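Local coordinates for glutathione uptake transporter (Shewanella oneidensis, PDB 4UVM), which probably carries peptides across the membrane as a proton-coupled symporter of the POT family within the major facilitator superfamily, at residues A[322-335]-A[394-408]. Residues are numbered along the deposited sequence; the frame is centred on the assembly and turned at random.
Sequences WILQANDMVKPQWF and QLMMDGGSALSIFWQ
Met329 packs along the 402-404 backbone and joins the loop after helix 321-326 to the loop between helices 372-396 and 404-407. Its CB packs on Ser404 CB and beside the carbonyl of Ala402. CG lies 3.8 Å from SD of Met397, whose chain crosses that of Met329 at about a right angle. SD then passes over CA and CB of Ser404, and a bend at the last torsion (chi3 74°) turns CE back to the Leu403 carbonyl and toward CB of Trp407. Met397 runs on, extended, until its CE rests between CG of Gln325 and CB of Asp328.

The next residue, Val330, makes two backbone hydrogen bonds. Val330 N donates to Ala402 O at 3.2 Å, and Val330 O accepts from Ser404 N at 3.0 Å, so that Val330 and Leu403 form a single beta bridge.

Side-chain amides link the end of helix 321-326 to both ends of the other segment. Gln325 and Gln394 run antiparallel alongside one another, their amide planes 13° apart; Gln325 NE2 donates a hydrogen bond to a lone pair of Gln394 OE1 at 3.0 Å, and the same nitrogen also donates to Val390 O. NE2 of Gln408 donates to Trp322 O at 3.0 Å, tilted 32° from the carbonyl plane, on the face opposite to Ala326 N. The acceptor thus keeps its helical bond while taking a second donor.

The whole is an interhelical loop-loop junction at the end of helix 372-396, where its predicted membrane span stops, in a major facilitator fold, joined by a single beta bridge and two glutamine side-chain bonds.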
loop_
_atom_site.group_PDB
_atom_site.type_symbol
_atom_site.label_atom_id
_atom_site.label_comp_id
_atom_site.label_asym_id
_atom_site.label_seq_id
_atom_site.Cartn_x
_atom_site.Cartn_y
_atom_site.Cartn_z
ATOM N N TRP A 322 -15.218 5.232 -2.985
ATOM C CA TRP A 322 -16.318 5.022 -2.052
ATOM C C TRP A 322 -16.887 6.331 -1.525
ATOM O O TRP A 322 -18.079 6.418 -1.234
ATOM C CB TRP A 322 -15.871 4.152 -0.876
ATOM C CG TRP A 322 -15.756 2.708 -1.212
ATOM C CD1 TRP A 322 -15.581 2.165 -2.449
ATOM C CD2 TRP A 322 -15.819 1.611 -0.295
ATOM N NE1 TRP A 322 -15.522 0.795 -2.361
ATOM C CE2 TRP A 322 -15.666 0.430 -1.048
ATOM C CE3 TRP A 322 -15.985 1.511 1.089
ATOM C CZ2 TRP A 322 -15.674 -0.836 -0.461
ATOM C CZ3 TRP A 322 -15.992 0.254 1.669
ATOM C CH2 TRP A 322 -15.837 -0.902 0.895
ATOM N N ILE A 323 -16.029 7.338 -1.391
ATOM C CA ILE A 323 -16.457 8.647 -0.911
ATOM C C ILE A 323 -17.373 9.307 -1.933
ATOM O O ILE A 323 -18.408 9.878 -1.585
ATOM C CB ILE A 323 -15.259 9.568 -0.631
ATOM C CG1 ILE A 323 -14.417 9.011 0.518
ATOM C CG2 ILE A 323 -15.730 10.980 -0.312
ATOM C CD1 ILE A 323 -13.254 9.899 0.906
ATOM N N LEU A 324 -16.974 9.215 -3.197
ATOM C CA LEU A 324 -17.751 9.737 -4.313
ATOM C C LEU A 324 -19.172 9.182 -4.319
ATOM O O LEU A 324 -20.133 9.906 -4.584
ATOM C CB LEU A 324 -17.052 9.413 -5.634
ATOM C CG LEU A 324 -16.133 10.495 -6.201
ATOM C CD1 LEU A 324 -15.210 11.059 -5.137
ATOM C CD2 LEU A 324 -15.328 9.957 -7.370
ATOM N N GLN A 325 -19.299 7.894 -4.021
ATOM C CA GLN A 325 -20.605 7.252 -3.986
ATOM C C GLN A 325 -21.428 7.756 -2.807
ATOM O O GLN A 325 -22.638 7.937 -2.917
ATOM C CB GLN A 325 -20.459 5.729 -3.916
ATOM C CG GLN A 325 -21.777 4.976 -4.001
ATOM C CD GLN A 325 -21.619 3.487 -3.765
ATOM O OE1 GLN A 325 -21.512 3.035 -2.625
ATOM N NE2 GLN A 325 -21.606 2.716 -4.845
ATOM N N ALA A 326 -20.764 7.987 -1.679
ATOM C CA ALA A 326 -21.443 8.428 -0.467
ATOM C C ALA A 326 -21.984 9.848 -0.613
ATOM O O ALA A 326 -22.888 10.257 0.119
ATOM C CB ALA A 326 -20.504 8.339 0.724
ATOM N N ASN A 327 -21.422 10.595 -1.558
ATOM C CA ASN A 327 -21.872 11.954 -1.841
ATOM C C ASN A 327 -23.299 12.000 -2.376
ATOM O O ASN A 327 -23.998 12.997 -2.219
ATOM C CB ASN A 327 -20.933 12.628 -2.845
ATOM C CG ASN A 327 -19.592 12.985 -2.242
ATOM O OD1 ASN A 327 -19.452 13.078 -1.021
ATOM N ND2 ASN A 327 -18.600 13.203 -3.099
ATOM N N ASP A 328 -23.719 10.915 -3.017
ATOM C CA ASP A 328 -25.033 10.852 -3.641
ATOM C C ASP A 328 -25.969 9.931 -2.872
ATOM O O ASP A 328 -26.864 9.316 -3.448
ATOM C CB ASP A 328 -24.903 10.389 -5.092
ATOM C CG ASP A 328 -24.172 11.398 -5.957
ATOM O OD1 ASP A 328 -23.501 12.289 -5.390
ATOM O OD2 ASP A 328 -24.271 11.303 -7.199
ATOM N N MET A 329 -25.754 9.841 -1.565
ATOM C CA MET A 329 -26.584 9.011 -0.704
ATOM C C MET A 329 -27.243 9.874 0.363
ATOM O O MET A 329 -26.930 11.057 0.490
ATOM C CB MET A 329 -25.757 7.897 -0.057
ATOM C CG MET A 329 -25.025 7.013 -1.052
ATOM S SD MET A 329 -24.163 5.640 -0.262
ATOM C CE MET A 329 -25.537 4.565 0.145
ATOM N N VAL A 330 -28.149 9.279 1.132
ATOM C CA VAL A 330 -28.896 10.034 2.129
ATOM C C VAL A 330 -28.154 10.068 3.460
ATOM O O VAL A 330 -28.108 9.077 4.185
ATOM C CB VAL A 330 -30.306 9.451 2.338
ATOM C CG1 VAL A 330 -31.078 10.278 3.357
ATOM C CG2 VAL A 330 -31.058 9.392 1.015
ATOM N N LYS A 331 -27.582 11.223 3.775
ATOM C CA LYS A 331 -26.826 11.395 5.008
ATOM C C LYS A 331 -27.447 12.480 5.888
ATOM O O LYS A 331 -28.118 13.381 5.387
ATOM C CB LYS A 331 -25.371 11.741 4.690
ATOM C CG LYS A 331 -25.188 13.110 4.072
ATOM C CD LYS A 331 -23.737 13.383 3.747
ATOM C CE LYS A 331 -23.517 14.850 3.427
ATOM N NZ LYS A 331 -23.871 15.716 4.589
ATOM N N PRO A 332 -27.233 12.386 7.209
ATOM C CA PRO A 332 -27.709 13.399 8.156
ATOM C C PRO A 332 -27.133 14.793 7.914
ATOM O O PRO A 332 -26.321 14.998 7.011
ATOM C CB PRO A 332 -27.234 12.858 9.507
ATOM C CG PRO A 332 -27.175 11.394 9.316
ATOM C CD PRO A 332 -26.702 11.200 7.903
ATOM N N GLN A 333 -27.563 15.746 8.732
ATOM C CA GLN A 333 -27.091 17.119 8.634
ATOM C C GLN A 333 -25.645 17.242 9.098
ATOM O O GLN A 333 -24.804 17.808 8.400
ATOM C CB GLN A 333 -27.981 18.051 9.457
ATOM C CG GLN A 333 -27.523 19.498 9.452
ATOM C CD GLN A 333 -27.837 20.211 10.751
ATOM O OE1 GLN A 333 -27.880 19.595 11.817
ATOM N NE2 GLN A 333 -28.058 21.518 10.670
ATOM N N TRP A 334 -25.367 16.711 10.285
ATOM C CA TRP A 334 -24.046 16.835 10.893
ATOM C C TRP A 334 -23.006 15.975 10.185
ATOM O O TRP A 334 -21.807 16.231 10.282
ATOM C CB TRP A 334 -24.099 16.449 12.376
ATOM C CG TRP A 334 -24.163 14.963 12.611
ATOM C CD1 TRP A 334 -23.104 14.101 12.736
ATOM C CD2 TRP A 334 -25.344 14.163 12.753
ATOM N NE1 TRP A 334 -23.556 12.821 12.941
ATOM C CE2 TRP A 334 -24.928 12.832 12.956
ATOM C CE3 TRP A 334 -26.714 14.447 12.726
ATOM C CZ2 TRP A 334 -25.831 11.784 13.132
ATOM C CZ3 TRP A 334 -27.610 13.405 12.902
ATOM C CH2 TRP A 334 -27.165 12.090 13.101
ATOM N N PHE A 335 -23.473 14.954 9.476
ATOM C CA PHE A 335 -22.587 13.924 8.955
ATOM C C PHE A 335 -21.940 14.285 7.618
ATOM O O PHE A 335 -22.591 14.820 6.718
ATOM C CB PHE A 335 -23.346 12.604 8.818
ATOM C CG PHE A 335 -22.453 11.405 8.714
ATOM C CD1 PHE A 335 -21.857 10.873 9.843
ATOM C CD2 PHE A 335 -22.208 10.811 7.487
ATOM C CE1 PHE A 335 -21.032 9.769 9.754
ATOM C CE2 PHE A 335 -21.386 9.706 7.390
ATOM C CZ PHE A 335 -20.796 9.185 8.528
ATOM N N GLN A 394 -24.697 0.916 -6.324
ATOM C CA GLN A 394 -24.611 1.893 -7.402
ATOM C C GLN A 394 -25.721 1.669 -8.424
ATOM O O GLN A 394 -26.330 2.621 -8.906
ATOM C CB GLN A 394 -23.243 1.823 -8.080
ATOM C CG GLN A 394 -22.960 2.980 -9.016
ATOM C CD GLN A 394 -22.929 4.311 -8.297
ATOM O OE1 GLN A 394 -22.608 4.379 -7.112
ATOM N NE2 GLN A 394 -23.272 5.377 -9.010
ATOM N N LEU A 395 -25.975 0.405 -8.747
ATOM C CA LEU A 395 -27.081 0.037 -9.625
ATOM C C LEU A 395 -28.417 0.393 -8.993
ATOM O O LEU A 395 -29.279 1.008 -9.622
ATOM C CB LEU A 395 -27.048 -1.461 -9.941
ATOM C CG LEU A 395 -25.963 -1.961 -10.890
ATOM C CD1 LEU A 395 -26.232 -3.407 -11.278
ATOM C CD2 LEU A 395 -25.892 -1.074 -12.119
ATOM N N MET A 396 -28.573 -0.008 -7.737
ATOM C CA MET A 396 -29.812 0.197 -7.008
ATOM C C MET A 396 -30.101 1.680 -6.788
ATOM O O MET A 396 -31.260 2.093 -6.751
ATOM C CB MET A 396 -29.753 -0.541 -5.671
ATOM C CG MET A 396 -30.991 -0.395 -4.826
ATOM S SD MET A 396 -30.928 -1.444 -3.367
ATOM C CE MET A 396 -30.823 -3.064 -4.129
ATOM N N MET A 397 -29.052 2.487 -6.666
ATOM C CA MET A 397 -29.253 3.911 -6.423
ATOM C C MET A 397 -29.111 4.736 -7.703
ATOM O O MET A 397 -29.158 5.963 -7.665
ATOM C CB MET A 397 -28.290 4.413 -5.339
ATOM C CG MET A 397 -26.932 4.882 -5.827
ATOM S SD MET A 397 -25.982 5.613 -4.476
ATOM C CE MET A 397 -24.870 6.672 -5.392
ATOM N N ASP A 398 -28.958 4.067 -8.841
ATOM C CA ASP A 398 -29.053 4.764 -10.121
ATOM C C ASP A 398 -30.498 5.214 -10.318
ATOM O O ASP A 398 -30.768 6.226 -10.963
ATOM C CB ASP A 398 -28.587 3.879 -11.282
ATOM C CG ASP A 398 -27.074 3.876 -11.443
ATOM O OD1 ASP A 398 -26.430 4.875 -11.055
ATOM O OD2 ASP A 398 -26.524 2.876 -11.954
ATOM N N GLY A 399 -31.421 4.447 -9.745
ATOM C CA GLY A 399 -32.818 4.836 -9.655
ATOM C C GLY A 399 -33.354 4.453 -8.287
ATOM O O GLY A 399 -33.553 3.274 -8.000
ATOM N N GLY A 400 -33.579 5.448 -7.435
ATOM C CA GLY A 400 -33.994 5.199 -6.065
ATOM C C GLY A 400 -32.934 5.674 -5.092
ATOM O O GLY A 400 -31.769 5.802 -5.461
ATOM N N SER A 401 -33.326 5.937 -3.850
ATOM C CA SER A 401 -32.405 6.547 -2.896
ATOM C C SER A 401 -32.189 5.693 -1.651
ATOM O O SER A 401 -33.142 5.318 -0.964
ATOM C CB SER A 401 -32.906 7.937 -2.492
ATOM O OG SER A 401 -32.867 8.832 -3.594
ATOM N N ALA A 402 -30.924 5.392 -1.371
ATOM C CA ALA A 402 -30.542 4.636 -0.183
ATOM C C ALA A 402 -29.635 5.482 0.702
ATOM O O ALA A 402 -28.824 6.270 0.207
ATOM C CB ALA A 402 -29.858 3.334 -0.572
ATOM N N LEU A 403 -29.787 5.329 2.014
ATOM C CA LEU A 403 -29.050 6.152 2.963
ATOM C C LEU A 403 -27.612 5.671 3.055
ATOM O O LEU A 403 -27.326 4.512 2.763
ATOM C CB LEU A 403 -29.718 6.133 4.345
ATOM C CG LEU A 403 -29.491 4.939 5.282
ATOM C CD1 LEU A 403 -29.869 5.347 6.687
ATOM C CD2 LEU A 403 -30.285 3.717 4.846
ATOM N N SER A 404 -26.705 6.563 3.443
ATOM C CA SER A 404 -25.284 6.227 3.481
ATOM C C SER A 404 -24.905 5.528 4.782
ATOM O O SER A 404 -24.324 4.438 4.770
ATOM C CB SER A 404 -24.420 7.484 3.296
ATOM O OG SER A 404 -24.200 8.158 4.526
ATOM N N ILE A 405 -25.254 6.160 5.897
ATOM C CA ILE A 405 -24.760 5.762 7.212
ATOM C C ILE A 405 -25.063 4.308 7.591
ATOM O O ILE A 405 -24.235 3.647 8.214
ATOM C CB ILE A 405 -25.317 6.706 8.312
ATOM C CG1 ILE A 405 -24.798 6.287 9.688
ATOM C CG2 ILE A 405 -26.841 6.751 8.281
ATOM C CD1 ILE A 405 -24.622 7.434 10.649
ATOM N N PHE A 406 -26.225 3.796 7.203
ATOM C CA PHE A 406 -26.543 2.397 7.487
ATOM C C PHE A 406 -25.883 1.470 6.466
ATOM O O PHE A 406 -25.402 0.389 6.810
ATOM C CB PHE A 406 -28.060 2.141 7.479
ATOM C CG PHE A 406 -28.821 2.788 8.620
ATOM C CD1 PHE A 406 -28.182 3.570 9.575
ATOM C CD2 PHE A 406 -30.194 2.599 8.731
ATOM C CE1 PHE A 406 -28.911 4.158 10.613
ATOM C CE2 PHE A 406 -30.917 3.180 9.753
ATOM C CZ PHE A 406 -30.278 3.958 10.697
ATOM N N TRP A 407 -25.844 1.912 5.213
ATOM C CA TRP A 407 -25.610 1.013 4.085
ATOM C C TRP A 407 -24.150 0.692 3.774
ATOM O O TRP A 407 -23.835 -0.439 3.413
ATOM C CB TRP A 407 -26.288 1.590 2.839
ATOM C CG TRP A 407 -27.546 0.867 2.387
ATOM C CD1 TRP A 407 -27.993 0.751 1.099
ATOM C CD2 TRP A 407 -28.506 0.164 3.203
ATOM N NE1 TRP A 407 -29.161 0.028 1.061
ATOM C CE2 TRP A 407 -29.497 -0.345 2.337
ATOM C CE3 TRP A 407 -28.625 -0.082 4.578
ATOM C CZ2 TRP A 407 -30.585 -1.084 2.798
ATOM C CZ3 TRP A 407 -29.702 -0.818 5.030
ATOM C CH2 TRP A 407 -30.669 -1.308 4.144
ATOM N N GLN A 408 -23.258 1.667 3.907
ATOM C CA GLN A 408 -21.848 1.407 3.632
ATOM C C GLN A 408 -21.178 0.703 4.806
ATOM O O GLN A 408 -19.975 0.441 4.781
ATOM C CB GLN A 408 -21.107 2.700 3.297
ATOM C CG GLN A 408 -20.912 2.920 1.811
ATOM C CD GLN A 408 -20.036 4.120 1.507
ATOM O OE1 GLN A 408 -19.620 4.842 2.412
ATOM N NE2 GLN A 408 -19.751 4.339 0.227
HETATM O O HOH W 1 -23.862 8.463 -7.911
#